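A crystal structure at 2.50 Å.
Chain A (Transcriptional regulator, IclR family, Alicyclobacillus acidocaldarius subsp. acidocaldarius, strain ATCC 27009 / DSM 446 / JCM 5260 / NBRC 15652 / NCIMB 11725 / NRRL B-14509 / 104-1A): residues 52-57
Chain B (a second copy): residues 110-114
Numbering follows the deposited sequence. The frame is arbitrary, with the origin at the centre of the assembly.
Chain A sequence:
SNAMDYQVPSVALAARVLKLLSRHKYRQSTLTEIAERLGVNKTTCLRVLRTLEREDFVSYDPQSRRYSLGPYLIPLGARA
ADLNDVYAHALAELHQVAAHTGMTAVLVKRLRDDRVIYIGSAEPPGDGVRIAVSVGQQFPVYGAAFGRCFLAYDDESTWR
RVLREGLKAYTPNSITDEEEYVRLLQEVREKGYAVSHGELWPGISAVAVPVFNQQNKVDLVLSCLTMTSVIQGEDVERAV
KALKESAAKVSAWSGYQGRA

Chain A 52-57: LEREDF
Chain B, residues 110-114: RLRDD

The end of a helix in chain A meets an irregular segment of chain B, and two charged pairs hold them together; 326 Å² is buried between them. The CA of R54(A) lies 7.4 Å from the CA of R112(B), and the CA of D56(A) 7.1 Å from the CA of L111(B), so chain B ascends as chain A descends.

L52(A), phi/psi -60/-41, buried and out of reach, holds an m,t rotamer (chi1 -64°, chi2 174°) and serves the helix end through its carbonyl. The CA-to-CB bond of E53(A), phi/psi -61/-36, runs sideways to chain B, but the t,t side chain (chi3 127°) brings OE1 to 3.3 Å from NH2 of R112(B), a salt bridge whose hydrogen bond is weak, bent to 128°.

R54(A), phi/psi -66/-35, also starts sideways and reaches with chi1 -163°, chi2 -96°, chi3 179° and chi4 -77°. Its NH2 donates to OD1 of D113(B) at 3.2 Å and 163°, and the NH1 of R54(A), 3.2 Å from the OD2 of D113(B), completes the salt bridge. D113(B), phi/psi 68/35, is m at chi1, chi2 -42°. R112(B), phi/psi -71/161, points toward chain A with chi1 -71°, chi2 143°, chi3 170° and chi4 -78°. Its CD is 3.2 Å from O of R54(A), and one guanidinium face covers CA of R54(A).

E55(A), -89/3, points away (m,m; chi3 6°). D56(A) turns to positive phi, 69/21, in a Schellman motif: its N bonds to O of E53(A) at 3.1 Å, and N of F57(A) to O of L52(A) at 3.0 Å. D56(A) points toward chain B, rotamer m with chi2 -79°, its OD2 in van der Waals contact with methyl CD2 of L111(B) (m,t; phi/psi -110/-179) at 3.7 Å. OD2 of D56(A) is 3.6 Å from N of R112(B), not a hydrogen bond; OD1 of D56(A), 4.5 Å from NE of R112(B), offers opposite charge beyond salt-bridge range. F57(A), -84/-20, chi1 -76° (m), chi2 24°, is buried beyond reach.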

# COMPACT_ATOMS: atom_id res chain seq x y z
N LEU A 52 8.00 6.34 16.31
CA LEU A 52 7.78 5.59 15.07
C LEU A 52 8.85 4.51 14.84
O LEU A 52 8.53 3.40 14.42
CB LEU A 52 7.73 6.53 13.84
CG LEU A 52 6.58 7.56 13.75
CD1 LEU A 52 6.76 8.50 12.58
CD2 LEU A 52 5.23 6.90 13.66
N GLU A 53 10.10 4.84 15.12
CA GLU A 53 11.21 3.90 15.01
C GLU A 53 11.06 2.69 15.93
O GLU A 53 11.42 1.57 15.56
CB GLU A 53 12.55 4.60 15.31
CG GLU A 53 13.75 3.89 14.71
CD GLU A 53 15.05 4.12 15.49
OE1 GLU A 53 15.69 3.10 15.84
OE2 GLU A 53 15.44 5.30 15.73
N ARG A 54 10.50 2.91 17.11
CA ARG A 54 10.33 1.87 18.10
C ARG A 54 9.31 0.82 17.58
O ARG A 54 9.48 -0.38 17.79
CB ARG A 54 9.94 2.49 19.46
CG ARG A 54 10.10 1.61 20.68
CD ARG A 54 8.78 0.94 21.06
NE ARG A 54 8.86 0.04 22.24
CZ ARG A 54 9.36 -1.20 22.24
NH1 ARG A 54 9.89 -1.73 21.13
NH2 ARG A 54 9.35 -1.92 23.38
N GLU A 55 8.30 1.28 16.84
CA GLU A 55 7.29 0.41 16.25
C GLU A 55 7.67 -0.09 14.85
O GLU A 55 6.87 -0.79 14.24
CB GLU A 55 5.93 1.14 16.19
CG GLU A 55 5.44 1.79 17.50
CD GLU A 55 4.70 0.84 18.47
OE1 GLU A 55 4.63 -0.40 18.22
OE2 GLU A 55 4.18 1.36 19.50
N ASP A 56 8.87 0.26 14.36
CA ASP A 56 9.40 -0.15 13.04
C ASP A 56 8.64 0.49 11.83
O ASP A 56 8.69 -0.02 10.70
CB ASP A 56 9.48 -1.69 12.92
CG ASP A 56 10.44 -2.34 13.98
OD1 ASP A 56 11.66 -2.30 13.73
OD2 ASP A 56 10.00 -2.92 15.04
N PHE A 57 7.95 1.62 12.07
CA PHE A 57 7.32 2.41 11.01
C PHE A 57 8.33 3.38 10.36
O PHE A 57 8.11 3.86 9.24
CB PHE A 57 6.16 3.23 11.56
CG PHE A 57 4.88 2.44 11.83
CD1 PHE A 57 4.88 1.07 12.05
CD2 PHE A 57 3.68 3.12 11.94
CE1 PHE A 57 3.68 0.40 12.34
CE2 PHE A 57 2.48 2.45 12.22
CZ PHE A 57 2.48 1.08 12.42
N ARG B 110 13.21 -9.43 11.25
CA ARG B 110 13.37 -9.28 12.71
C ARG B 110 12.90 -7.91 13.17
O ARG B 110 13.32 -6.90 12.63
CB ARG B 110 14.84 -9.45 13.14
CG ARG B 110 15.00 -9.62 14.65
CD ARG B 110 16.40 -9.37 15.18
NE ARG B 110 17.37 -10.32 14.63
CZ ARG B 110 17.75 -11.48 15.17
NH1 ARG B 110 17.28 -11.90 16.35
NH2 ARG B 110 18.66 -12.22 14.52
N LEU B 111 12.03 -7.90 14.18
CA LEU B 111 11.54 -6.66 14.80
C LEU B 111 12.13 -6.54 16.18
O LEU B 111 12.89 -7.40 16.62
CB LEU B 111 10.00 -6.66 14.91
CG LEU B 111 9.18 -6.91 13.64
CD1 LEU B 111 7.71 -7.09 13.98
CD2 LEU B 111 9.39 -5.76 12.68
N ARG B 112 11.75 -5.47 16.87
CA ARG B 112 12.04 -5.37 18.29
C ARG B 112 11.19 -6.33 19.12
O ARG B 112 10.20 -6.85 18.64
CB ARG B 112 11.84 -3.94 18.72
CG ARG B 112 12.93 -3.03 18.17
CD ARG B 112 12.37 -1.67 17.80
NE ARG B 112 13.44 -0.73 17.51
CZ ARG B 112 14.19 -0.11 18.42
NH1 ARG B 112 14.01 -0.33 19.73
NH2 ARG B 112 15.13 0.73 18.02
N ASP B 113 11.64 -6.60 20.35
CA ASP B 113 10.94 -7.43 21.34
C ASP B 113 10.85 -8.91 20.95
O ASP B 113 9.86 -9.58 21.23
CB ASP B 113 9.54 -6.84 21.70
CG ASP B 113 9.57 -5.32 22.04
OD1 ASP B 113 10.51 -4.84 22.75
OD2 ASP B 113 8.65 -4.60 21.60
N ASP B 114 11.90 -9.42 20.30
CA ASP B 114 12.02 -10.84 19.91
C ASP B 114 10.84 -11.37 19.06
O ASP B 114 10.45 -12.54 19.17
CB ASP B 114 12.24 -11.69 21.17
CG ASP B 114 13.47 -11.26 21.96
OD1 ASP B 114 14.52 -10.97 21.34
OD2 ASP B 114 13.41 -11.21 23.22